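Local coordinates for uncharacterized protein (Trypanosoma congolense, PDB 4E40), which is a cell-surface receptor for the haptoglobin-hemoglobin complex, probably serving heme uptake, and is represented here by its elongated helical-bundle domain, at residues E54-K59 and E99-E104; R88-V93 and A237-T242; E106-K111 and T221-A226. All coordinates share one frame; numbering follows the deposited sequence.

Contact 1: E54-K59 and E99-E104; sequences EDILAK and EHVKEE. Unlike the reference sequence in segment 54-59: Asp55 (reference Glu).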
ATOM      1  N   GLU A  54       9.105  -4.972  18.432  1.00 19.48           N
ATOM      2  CA  GLU A  54       8.936  -5.782  19.573  1.00 20.07           C
ATOM      3  C   GLU A  54      10.269  -6.000  20.304  1.00 18.88           C
ATOM      4  O   GLU A  54      10.285  -6.031  21.539  1.00 18.59           O
ATOM      5  CB  GLU A  54       8.411  -7.153  19.115  1.00 21.61           C
ATOM      6  CG  GLU A  54       6.949  -7.078  18.690  1.00 23.40           C
ATOM      7  CD  GLU A  54       6.387  -8.471  18.265  1.00 32.66           C
ATOM      8  OE1 GLU A  54       7.117  -9.490  18.260  1.00 33.18           O
ATOM      9  OE2 GLU A  54       5.197  -8.576  18.003  1.00 31.02           O
ATOM     10  N   ASP A  55      11.364  -6.108  19.528  0.50 19.87           N
ATOM     11  CA  ASP A  55      12.690  -6.278  20.103  0.50 20.70           C
ATOM     12  C   ASP A  55      13.035  -5.021  20.882  0.50 18.04           C
ATOM     13  O   ASP A  55      13.537  -5.109  21.997  0.50 17.74           O
ATOM     14  CB  ASP A  55      13.758  -6.491  19.019  0.50 23.07           C
ATOM     15  CG  ASP A  55      15.132  -6.848  19.607  0.50 28.13           C
ATOM     16  OD1 ASP A  55      15.231  -7.830  20.377  0.50 32.31           O
ATOM     17  OD2 ASP A  55      16.133  -6.173  19.295  0.50 31.74           O
ATOM     18  N   ILE A  56      12.738  -3.870  20.275  1.00 17.44           N
ATOM     19  CA  ILE A  56      12.999  -2.567  20.939  1.00 17.37           C
ATOM     20  C   ILE A  56      12.272  -2.497  22.285  1.00 16.78           C
ATOM     21  O   ILE A  56      12.870  -2.088  23.288  1.00 16.21           O
ATOM     22  CB  ILE A  56      12.566  -1.403  20.008  1.00 17.72           C
ATOM     23  CG1 ILE A  56      13.644  -1.299  18.939  1.00 20.31           C
ATOM     24  CG2 ILE A  56      12.488  -0.095  20.810  1.00 17.69           C
ATOM     25  CD1 ILE A  56      13.183  -0.410  17.804  1.00 20.38           C
ATOM     26  N   LEU A  57      11.017  -2.963  22.306  1.00 16.46           N
ATOM     27  CA  LEU A  57      10.231  -2.910  23.537  1.00 17.00           C
ATOM     28  C   LEU A  57      10.829  -3.850  24.589  1.00 16.36           C
ATOM     29  O   LEU A  57      10.896  -3.488  25.743  1.00 18.34           O
ATOM     30  CB  LEU A  57       8.780  -3.335  23.250  1.00 18.60           C
ATOM     31  CG  LEU A  57       7.887  -2.957  24.437  1.00 22.79           C
ATOM     32  CD1 LEU A  57       8.013  -1.537  25.022  1.00 27.24           C
ATOM     33  CD2 LEU A  57       6.437  -3.206  24.041  1.00 24.89           C
ATOM     34  N   ALA A  58      11.218  -5.037  24.174  1.00 17.17           N
ATOM     35  CA  ALA A  58      11.815  -6.001  25.132  1.00 17.18           C
ATOM     36  C   ALA A  58      13.135  -5.444  25.707  1.00 17.60           C
ATOM     37  O   ALA A  58      13.358  -5.504  26.912  1.00 18.73           O
ATOM     38  CB  ALA A  58      12.005  -7.325  24.414  1.00 17.75           C
ATOM     39  N   LYS A  59      13.985  -4.834  24.848  1.00 18.30           N
ATOM     40  CA  LYS A  59      15.233  -4.248  25.405  1.00 18.65           C
ATOM     41  C   LYS A  59      14.957  -3.102  26.360  1.00 17.75           C
ATOM     42  O   LYS A  59      15.669  -2.907  27.330  1.00 18.29           O
ATOM     43  CB  LYS A  59      16.131  -3.760  24.239  1.00 19.71           C
ATOM     44  CG  LYS A  59      16.803  -4.889  23.500  1.00 24.31           C
ATOM     45  CD  LYS A  59      17.549  -4.325  22.287  1.00 28.14           C
ATOM     46  CE  LYS A  59      18.449  -5.324  21.539  1.00 36.38           C
ATOM     47  NZ  LYS A  59      18.135  -6.733  21.923  1.00 41.83           N
ATOM     48  N   GLU A  99       8.321   5.230  28.491  1.00 13.99           N
ATOM     49  CA  GLU A  99       6.963   5.631  28.081  1.00 14.63           C
ATOM     50  C   GLU A  99       6.913   6.095  26.626  1.00 14.80           C
ATOM     51  O   GLU A  99       5.982   5.774  25.914  1.00 15.68           O
ATOM     52  CB  GLU A  99       6.476   6.775  28.986  1.00 15.11           C
ATOM     53  CG  GLU A  99       6.287   6.386  30.465  1.00 16.18           C
ATOM     54  CD  GLU A  99       5.917   7.632  31.292  1.00 16.59           C
ATOM     55  OE1 GLU A  99       4.880   8.203  31.013  1.00 20.59           O
ATOM     56  OE2 GLU A  99       6.731   8.010  32.148  1.00 22.10           O
ATOM     57  N   HIS A 100       8.010   6.749  26.185  1.00 15.58           N
ATOM     58  CA  HIS A 100       8.020   7.152  24.773  1.00 14.48           C
ATOM     59  C   HIS A 100       8.341   6.020  23.814  1.00 14.43           C
ATOM     60  O   HIS A 100       7.782   5.973  22.746  1.00 16.34           O
ATOM     61  CB  HIS A 100       8.993   8.328  24.542  1.00 14.90           C
ATOM     62  CG  HIS A 100       8.757   9.467  25.447  1.00 16.10           C
ATOM     63  ND1 HIS A 100       7.539  10.148  25.497  1.00 19.32           N
ATOM     64  CD2 HIS A 100       9.616  10.116  26.303  1.00 17.04           C
ATOM     65  CE1 HIS A 100       7.646  11.143  26.390  1.00 18.01           C
ATOM     66  NE2 HIS A 100       8.921  11.148  26.884  1.00 18.93           N
ATOM     67  N   VAL A 101       9.221   5.106  24.221  1.00 16.10           N
ATOM     68  CA  VAL A 101       9.420   3.879  23.449  1.00 15.42           C
ATOM     69  C   VAL A 101       8.073   3.211  23.176  1.00 16.00           C
ATOM     70  O   VAL A 101       7.743   2.850  22.035  1.00 15.93           O
ATOM     71  CB  VAL A 101      10.344   2.868  24.166  1.00 15.77           C
ATOM     72  CG1 VAL A 101      10.415   1.524  23.338  1.00 16.49           C
ATOM     73  CG2 VAL A 101      11.774   3.439  24.251  1.00 17.83           C
ATOM     74  N   LYS A 102       7.273   3.070  24.230  1.00 15.89           N
ATOM     75  CA  LYS A 102       5.987   2.386  24.098  1.00 16.04           C
ATOM     76  C   LYS A 102       5.041   3.160  23.178  1.00 17.07           C
ATOM     77  O   LYS A 102       4.354   2.569  22.356  1.00 16.60           O
ATOM     78  CB  LYS A 102       5.348   2.233  25.479  1.00 16.69           C
ATOM     79  CG  LYS A 102       6.054   1.186  26.322  1.00 18.32           C
ATOM     80  CD  LYS A 102       5.586   1.225  27.773  1.00 22.96           C
ATOM     81  CE  LYS A 102       4.087   1.129  27.880  1.00 24.49           C
ATOM     82  NZ  LYS A 102       3.735   0.597  29.227  1.00 38.22           N
ATOM     83  N   GLU A 103       5.019   4.504  23.303  1.00 16.45           N
ATOM     84  CA  GLU A 103       4.207   5.327  22.387  1.00 16.99           C
ATOM     85  C   GLU A 103       4.602   5.135  20.940  1.00 17.13           C
ATOM     86  O   GLU A 103       3.745   4.901  20.050  1.00 17.44           O
ATOM     87  CB  GLU A 103       4.403   6.807  22.775  1.00 17.59           C
ATOM     88  CG  GLU A 103       3.694   7.211  24.049  1.00 17.00           C
ATOM     89  CD  GLU A 103       4.228   8.484  24.721  1.00 18.08           C
ATOM     90  OE1 GLU A 103       5.242   9.025  24.203  1.00 20.46           O
ATOM     91  OE2 GLU A 103       3.719   8.882  25.753  1.00 20.33           O
ATOM     92  N   GLU A 104       5.911   5.136  20.672  1.00 16.06           N
ATOM     93  CA  GLU A 104       6.367   4.919  19.274  1.00 18.04           C
ATOM     94  C   GLU A 104       6.136   3.525  18.741  1.00 17.71           C
ATOM     95  O   GLU A 104       5.763   3.380  17.572  1.00 18.42           O
ATOM     96  CB  GLU A 104       7.817   5.334  19.086  1.00 19.65           C
ATOM     97  CG  GLU A 104       8.074   6.792  19.491  1.00 22.18           C
ATOM     98  CD  GLU A 104       7.332   7.793  18.614  1.00 28.00           C
ATOM     99  OE1 GLU A 104       6.956   7.430  17.474  1.00 27.37           O
ATOM    100  OE2 GLU A 104       7.168   8.940  19.086  1.00 30.54           O
TER

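Contact 2: R88-V93 and A237-T242; sequences RKAAAV and AEEAET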
ATOM      1  N   ARG A  88      18.996   7.507  41.284  1.00 22.42           N
ATOM      2  CA  ARG A  88      17.541   7.720  41.280  1.00 21.47           C
ATOM      3  C   ARG A  88      17.164   8.585  40.079  1.00 21.08           C
ATOM      4  O   ARG A  88      16.154   8.314  39.420  1.00 21.30           O
ATOM      5  CB  ARG A  88      17.073   8.393  42.585  1.00 23.00           C
ATOM      6  CG  ARG A  88      17.192   7.414  43.786  1.00 25.73           C
ATOM      7  CD  ARG A  88      17.406   8.207  45.075  1.00 28.54           C
ATOM      8  NE  ARG A  88      17.665   7.230  46.141  1.00 33.25           N
ATOM      9  CZ  ARG A  88      18.250   7.487  47.305  1.00 35.29           C
ATOM     10  NH1 ARG A  88      18.408   6.489  48.158  1.00 37.80           N
ATOM     11  NH2 ARG A  88      18.690   8.723  47.628  1.00 34.14           N
ATOM     12  N   LYS A  89      17.986   9.594  39.790  1.00 21.83           N
ATOM     13  CA  LYS A  89      17.627  10.457  38.646  1.00 22.56           C
ATOM     14  C   LYS A  89      17.746   9.737  37.327  1.00 21.34           C
ATOM     15  O   LYS A  89      16.873   9.902  36.437  1.00 19.93           O
ATOM     16  CB  LYS A  89      18.521  11.688  38.609  1.00 26.52           C
ATOM     17  CG  LYS A  89      18.206  12.685  39.721  1.00 32.22           C
ATOM     18  CD  LYS A  89      19.181  13.853  39.647  1.00 37.87           C
ATOM     19  CE  LYS A  89      19.254  14.537  40.990  1.00 39.59           C
ATOM     20  NZ  LYS A  89      20.333  15.576  41.048  1.00 46.76           N
ATOM     21  N   ALA A  90      18.831   8.966  37.166  1.00 19.51           N
ATOM     22  CA  ALA A  90      19.025   8.205  35.940  1.00 19.52           C
ATOM     23  C   ALA A  90      17.912   7.182  35.737  1.00 19.86           C
ATOM     24  O   ALA A  90      17.419   6.970  34.646  1.00 18.91           O
ATOM     25  CB  ALA A  90      20.386   7.516  35.943  1.00 21.00           C
ATOM     26  N   ALA A  91      17.561   6.471  36.814  1.00 19.75           N
ATOM     27  CA  ALA A  91      16.467   5.507  36.660  1.00 18.38           C
ATOM     28  C   ALA A  91      15.121   6.134  36.303  1.00 18.34           C
ATOM     29  O   ALA A  91      14.336   5.571  35.541  1.00 17.90           O
ATOM     30  CB  ALA A  91      16.327   4.704  37.987  1.00 18.25           C
ATOM     31  N   ALA A  92      14.867   7.351  36.827  1.00 18.36           N
ATOM     32  CA  ALA A  92      13.643   8.080  36.487  1.00 18.05           C
ATOM     33  C   ALA A  92      13.683   8.449  34.999  1.00 17.91           C
ATOM     34  O   ALA A  92      12.695   8.237  34.285  1.00 17.08           O
ATOM     35  CB  ALA A  92      13.585   9.387  37.308  1.00 19.06           C
ATOM     36  N   VAL A  93      14.851   8.858  34.526  1.00 17.55           N
ATOM     37  CA  VAL A  93      15.009   9.087  33.028  1.00 17.31           C
ATOM     38  C   VAL A  93      14.707   7.838  32.194  1.00 16.88           C
ATOM     39  O   VAL A  93      13.992   7.878  31.191  1.00 16.80           O
ATOM     40  CB  VAL A  93      16.412   9.638  32.695  1.00 17.07           C
ATOM     41  CG1 VAL A  93      16.705   9.563  31.202  1.00 18.61           C
ATOM     42  CG2 VAL A  93      16.476  11.107  33.169  1.00 20.01           C
ATOM     43  N   ALA A 237      19.846   3.798  32.122  1.00 19.69           N
ATOM     44  CA  ALA A 237      19.961   2.576  32.949  1.00 20.55           C
ATOM     45  C   ALA A 237      21.420   2.196  33.231  1.00 22.17           C
ATOM     46  O   ALA A 237      21.726   1.775  34.348  1.00 23.26           O
ATOM     47  CB  ALA A 237      19.195   1.416  32.317  1.00 20.81           C
ATOM     48  N   GLU A 238      22.298   2.324  32.252  0.50 22.73           N
ATOM     49  CA  GLU A 238      23.703   2.067  32.470  0.50 25.54           C
ATOM     50  C   GLU A 238      24.252   2.965  33.595  0.50 24.77           C
ATOM     51  O   GLU A 238      24.903   2.504  34.563  0.50 23.91           O
ATOM     52  CB  GLU A 238      24.481   2.247  31.173  0.50 26.47           C
ATOM     53  CG  GLU A 238      24.261   1.171  30.128  0.50 28.81           C
ATOM     54  CD  GLU A 238      24.766   1.602  28.757  0.50 31.04           C
ATOM     55  OE1 GLU A 238      25.611   2.526  28.701  0.50 34.06           O
ATOM     56  OE2 GLU A 238      24.317   1.041  27.731  0.50 33.97           O
ATOM     57  N   GLU A 239      23.952   4.261  33.512  1.00 24.63           N
ATOM     58  CA  GLU A 239      24.387   5.157  34.588  1.00 27.13           C
ATOM     59  C   GLU A 239      23.875   4.732  35.954  1.00 25.27           C
ATOM     60  O   GLU A 239      24.632   4.732  36.958  1.00 26.57           O
ATOM     61  CB  GLU A 239      24.087   6.652  34.269  1.00 27.33           C
ATOM     62  CG  GLU A 239      24.901   7.486  35.289  1.00 30.47           C
ATOM     63  CD  GLU A 239      24.481   8.934  35.466  1.00 33.86           C
ATOM     64  OE1 GLU A 239      23.471   9.385  34.871  1.00 35.88           O
ATOM     65  OE2 GLU A 239      25.181   9.587  36.288  1.00 32.46           O
ATOM     66  N   ALA A 240      22.603   4.355  36.030  1.00 24.45           N
ATOM     67  CA  ALA A 240      22.034   3.908  37.288  1.00 24.71           C
ATOM     68  C   ALA A 240      22.836   2.691  37.813  1.00 27.02           C
ATOM     69  O   ALA A 240      23.146   2.648  39.003  1.00 27.69           O
ATOM     70  CB  ALA A 240      20.553   3.583  37.163  1.00 24.64           C
ATOM     71  N   GLU A 241      23.149   1.730  36.950  0.50 29.11           N
ATOM     72  CA  GLU A 241      23.913   0.542  37.381  0.50 31.26           C
ATOM     73  C   GLU A 241      25.326   0.938  37.808  0.50 33.63           C
ATOM     74  O   GLU A 241      25.755   0.623  38.932  0.50 32.80           O
ATOM     75  CB  GLU A 241      23.946  -0.528  36.275  0.50 33.32           C
ATOM     76  CG  GLU A 241      22.574  -1.089  35.925  0.50 36.92           C
ATOM     77  CD  GLU A 241      22.624  -2.306  35.011  0.50 40.92           C
ATOM     78  OE1 GLU A 241      22.673  -2.146  33.770  0.50 45.19           O
ATOM     79  OE2 GLU A 241      22.568  -3.428  35.541  0.50 43.21           O
ATOM     80  N   THR A 242      26.035   1.642  36.929  1.00 32.05           N
ATOM     81  CA  THR A 242      27.415   2.028  37.194  1.00 34.72           C
ATOM     82  C   THR A 242      27.536   2.797  38.522  1.00 35.26           C
ATOM     83  O   THR A 242      28.369   2.459  39.390  1.00 35.69           O
ATOM     84  CB  THR A 242      27.986   2.872  36.025  1.00 34.68           C
ATOM     85  OG1 THR A 242      28.039   2.075  34.855  1.00 37.53           O
ATOM     86  CG2 THR A 242      29.425   3.304  36.320  1.00 36.95           C
TER

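Contact 3: E106-K111 and T221-A226; sequences EIVAKK and TALEKA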
ATOM      1  N   GLU A 106       3.710   1.582  19.693  1.00 18.02           N
ATOM      2  CA  GLU A 106       2.261   1.558  19.386  1.00 20.56           C
ATOM      3  C   GLU A 106       1.928   2.159  18.051  1.00 21.40           C
ATOM      4  O   GLU A 106       1.050   1.636  17.333  1.00 21.97           O
ATOM      5  CB  GLU A 106       1.458   2.257  20.495  1.00 22.93           C
ATOM      6  CG  GLU A 106       1.263   1.346  21.679  1.00 31.63           C
ATOM      7  CD  GLU A 106       0.816  -0.078  21.228  1.00 35.39           C
ATOM      8  OE1 GLU A 106      -0.127  -0.234  20.375  1.00 38.49           O
ATOM      9  OE2 GLU A 106       1.466  -1.014  21.710  1.00 30.36           O
ATOM     10  N   ILE A 107       2.614   3.256  17.694  1.00 17.95           N
ATOM     11  CA  ILE A 107       2.420   3.806  16.367  1.00 19.42           C
ATOM     12  C   ILE A 107       2.865   2.830  15.290  1.00 19.63           C
ATOM     13  O   ILE A 107       2.116   2.691  14.275  1.00 19.60           O
ATOM     14  CB  ILE A 107       3.130   5.154  16.185  1.00 19.58           C
ATOM     15  CG1 ILE A 107       2.432   6.161  17.043  1.00 22.04           C
ATOM     16  CG2 ILE A 107       3.044   5.599  14.684  1.00 18.62           C
ATOM     17  CD1 ILE A 107       3.191   7.475  17.164  1.00 25.87           C
ATOM     18  N   VAL A 108       4.009   2.160  15.455  1.00 19.51           N
ATOM     19  CA  VAL A 108       4.508   1.152  14.517  1.00 19.01           C
ATOM     20  C   VAL A 108       3.439   0.049  14.356  1.00 20.32           C
ATOM     21  O   VAL A 108       3.133  -0.365  13.236  1.00 20.83           O
ATOM     22  CB  VAL A 108       5.826   0.519  14.971  1.00 20.51           C
ATOM     23  CG1 VAL A 108       6.156  -0.710  14.057  1.00 19.74           C
ATOM     24  CG2 VAL A 108       6.931   1.569  14.885  1.00 20.25           C
ATOM     25  N   ALA A 109       2.844  -0.373  15.453  1.00 19.49           N
ATOM     26  CA  ALA A 109       1.839  -1.453  15.372  1.00 19.57           C
ATOM     27  C   ALA A 109       0.658  -0.981  14.584  1.00 19.53           C
ATOM     28  O   ALA A 109       0.078  -1.782  13.797  1.00 20.73           O
ATOM     29  CB  ALA A 109       1.371  -1.814  16.809  1.00 20.41           C
ATOM     30  N   LYS A 110       0.233   0.280  14.790  1.00 18.99           N
ATOM     31  CA  LYS A 110      -0.933   0.838  14.100  1.00 20.35           C
ATOM     32  C   LYS A 110      -0.660   0.867  12.601  1.00 19.76           C
ATOM     33  O   LYS A 110      -1.550   0.497  11.805  1.00 22.68           O
ATOM     34  CB  LYS A 110      -1.296   2.246  14.595  1.00 22.91           C
ATOM     35  CG  LYS A 110      -1.863   2.271  16.021  1.00 31.68           C
ATOM     36  CD  LYS A 110      -2.104   3.688  16.571  1.00 37.76           C
ATOM     37  CE  LYS A 110      -2.555   3.674  18.051  1.00 40.41           C
ATOM     38  NZ  LYS A 110      -3.532   2.600  18.352  1.00 48.74           N
ATOM     39  N   LYS A 111       0.561   1.265  12.239  1.00 18.93           N
ATOM     40  CA  LYS A 111       0.893   1.371  10.796  1.00 18.37           C
ATOM     41  C   LYS A 111       0.988   0.023  10.164  1.00 17.90           C
ATOM     42  O   LYS A 111       0.624  -0.127   8.954  1.00 18.90           O
ATOM     43  CB  LYS A 111       2.215   2.159  10.550  1.00 18.47           C
ATOM     44  CG  LYS A 111       2.165   3.555  11.100  1.00 19.87           C
ATOM     45  CD  LYS A 111       1.086   4.471  10.575  1.00 22.89           C
ATOM     46  CE  LYS A 111       0.924   5.598  11.577  1.00 28.38           C
ATOM     47  NZ  LYS A 111       0.224   6.746  10.969  1.00 34.36           N
ATOM     48  N   THR A 221       9.355   6.338  10.449  1.00 23.84           N
ATOM     49  CA  THR A 221       9.632   7.512  11.319  1.00 24.99           C
ATOM     50  C   THR A 221       9.452   7.122  12.803  1.00 26.84           C
ATOM     51  O   THR A 221      10.269   7.453  13.671  1.00 26.15           O
ATOM     52  CB  THR A 221       8.751   8.675  10.948  1.00 29.55           C
ATOM     53  OG1 THR A 221       9.171   9.116   9.651  1.00 31.16           O
ATOM     54  CG2 THR A 221       8.863   9.818  11.954  1.00 30.26           C
ATOM     55  N   ALA A 222       8.403   6.366  13.065  1.00 22.98           N
ATOM     56  CA  ALA A 222       8.222   5.893  14.483  1.00 21.96           C
ATOM     57  C   ALA A 222       9.257   4.902  14.954  1.00 23.67           C
ATOM     58  O   ALA A 222       9.624   4.915  16.149  1.00 23.99           O
ATOM     59  CB  ALA A 222       6.787   5.323  14.623  1.00 21.65           C
ATOM     60  N   LEU A 223       9.734   3.993  14.122  1.00 20.97           N
ATOM     61  CA  LEU A 223      10.766   3.097  14.524  1.00 23.86           C
ATOM     62  C   LEU A 223      11.988   3.957  14.858  1.00 24.52           C
ATOM     63  O   LEU A 223      12.635   3.636  15.837  1.00 24.50           O
ATOM     64  CB  LEU A 223      11.194   2.072  13.458  1.00 24.35           C
ATOM     65  CG  LEU A 223      10.492   0.724  13.406  1.00 31.30           C
ATOM     66  CD1 LEU A 223      10.799  -0.059  12.140  1.00 32.85           C
ATOM     67  CD2 LEU A 223      10.722  -0.130  14.639  1.00 29.92           C
ATOM     68  N   GLU A 224      12.290   4.981  14.034  1.00 24.71           N
ATOM     69  CA  GLU A 224      13.474   5.872  14.314  1.00 24.68           C
ATOM     70  C   GLU A 224      13.320   6.502  15.718  1.00 24.35           C
ATOM     71  O   GLU A 224      14.309   6.518  16.489  1.00 23.02           O
ATOM     72  CB  GLU A 224      13.665   6.991  13.240  1.00 28.73           C
ATOM     73  CG  GLU A 224      14.115   6.485  11.851  1.00 34.55           C
ATOM     74  CD  GLU A 224      13.664   7.386  10.675  1.00 39.75           C
ATOM     75  OE1 GLU A 224      13.203   8.548  10.900  1.00 40.67           O
ATOM     76  OE2 GLU A 224      13.717   6.911   9.504  1.00 38.25           O
ATOM     77  N   LYS A 225      12.150   7.041  16.018  1.00 21.44           N
ATOM     78  CA  LYS A 225      11.914   7.716  17.304  1.00 20.64           C
ATOM     79  C   LYS A 225      12.044   6.656  18.414  1.00 18.85           C
ATOM     80  O   LYS A 225      12.615   6.937  19.481  1.00 16.49           O
ATOM     81  CB  LYS A 225      10.585   8.458  17.329  1.00 22.26           C
ATOM     82  CG  LYS A 225      10.476   9.621  16.278  1.00 27.10           C
ATOM     83  CD  LYS A 225       9.159  10.405  16.503  1.00 28.57           C
ATOM     84  CE  LYS A 225       8.860  11.472  15.456  1.00 36.45           C
ATOM     85  NZ  LYS A 225       9.519  12.753  15.841  1.00 40.34           N
ATOM     86  N   ALA A 226      11.493   5.457  18.166  1.00 17.82           N
ATOM     87  CA  ALA A 226      11.600   4.412  19.212  1.00 17.15           C
ATOM     88  C   ALA A 226      13.040   4.062  19.484  1.00 17.54           C
ATOM     89  O   ALA A 226      13.413   3.867  20.627  1.00 17.24           O
ATOM     90  CB  ALA A 226      10.767   3.174  18.736  1.00 16.60           C
TER

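Contact 1: E54-K59 and E99-E104
Segments 54-59 and 99-104 face each other as two antiparallel helical turns, their N-to-C directions 165° apart and their axes approaching to 10.0 Å. Nearest in the backbone are Leu57 CA and Lys102 CA, 6.8 Å from each other, in this pairing of helices 28-73 and 82-147 within the long helical bundle of the receptor domain. The contact is apolar and small, with 148 Å² buried. On its inner side the methyl CG2 of Ile56 reaches CG1 of Val101 at 3.6 Å; both groups stand anti to their own backbone N (Val101 chi1 175°), which sends them across the gap. Val101 also leans on Gln229 of helix 192-246, so three helices share its side chain. Lys52, which contacts heme b in another structure of this protein (none is bound in this model), lies one turn before Ile56, side chain to side chain about 4 Å. Toward the outside, Leu57 CD1 lies 3.6 Å from Lys102 CG, whose ammonium end turns away. On the far side of the same helix, His100 ND1 donates to Glu103 OE1 at 2.9 Å, close to the imidazole plane and on the syn side, but tilted 28° out of the carboxylate plane.

Contact 2: R88-V93 and A237-T242
Ala90 is the central residue where segment 88-93 meets segment 237-242, and the two residues before it take no part. Arg88 points away from the partner helix and gives hydrogen bonds from NH1 to the carbonyl of Leu77 and from NH2 to that of Asp78, tying the start of helix 82-147 to the loop before it. Two residues on, the methyl of Ala90 enters the interface: its CB lies 4.1 Å from Ala240 CB and 3.9 Å from Ala240 N, close to the partner's backbone. Glu239 covers the outer side of this methyl, CG anti to the backbone N (chi1 -166°) and the extended chain bringing OE1 within 3.8 Å of Ala90 CB, a packing contact without a hydrogen bond. Ala91 follows, its CB 4.4 Å from Ala240 CB, and Val93 rests on Lys232 and Ala236 of the same partner helix. Short side chains fit the close axes, 7.8 Å apart at 155°, in this antiparallel pair of the bundle. Helix 28-73 supplies the third wall: Ala91 packs on Ala67 and Val71, Ala237 on Ala63 and Ala67, and Arg66 of that helix forms a salt bridge with Glu241 OE1.

Contact 3: E106-K111 and T221-A226
Ala222 meets two neighbouring side chains of the opposite helix at once: its CB lies 3.8 Å from Ile107 CG2 and 3.8 Å from Val108 CG2. Val108 CG2 also lies 3.9 Å from Leu223 CG and approaches the backbone N of Leu223. It is the CG2 branch, anti to the carbonyl carbon, that does this work, because chi1 of 170° sends CG1 the other way around CB, opposite the backbone N. Leu223 has a chi1 of -91°, displaced from the usual staggered value, and its branched end leans back toward Val108. No hydrogen bond crosses between the segments; 167 Å² of mainly hydrocarbon surface is buried instead. The backbones explain the reach: Val108 CA and Ala222 CA are 6.0 Å apart, and the two axes run antiparallel at 160° with a closest approach of 8.9 Å. This is helix-helix packing in the three-helix part of the receptor's bundle, where helix 28-73 closes the inner side through Ser53 against Val108 and through Lys52, Ser53 and Ile56 against Leu223. Lys52 binds heme b in another structure of this protein, and its side chain is about 4 Å from that of Leu223, consistent with Leu223 lying in the second shell of that site. At the periphery, Lys111 NZ forms a salt bridge with Glu218 OE1, adding a charged link between helices 82-147 and 192-246.

From the N terminus, helix 28-73 runs out and helix 82-147 returns beside it; contact 1 closes this hairpin, with 39 residues between its segments. Helix 82-147 pairs with helix 192-246 on both sides of segment 99-104 along its sequence, at 88-93 and at 106-111. Contact 2 encloses contact 3, as expected for two contacts along one antiparallel helix pair, whereas contacts 1 and 2 cross because 88-93 falls between 54-59 and 99-104 while 237-242 comes after both. Contact 3 opens after contact 1 has closed, yet the two touch, Glu104 CB lying 3.7 Å from Ala226 CB; contact 2 stands about 25 Å from contact 3, centre to centre. Together they tie three long helices.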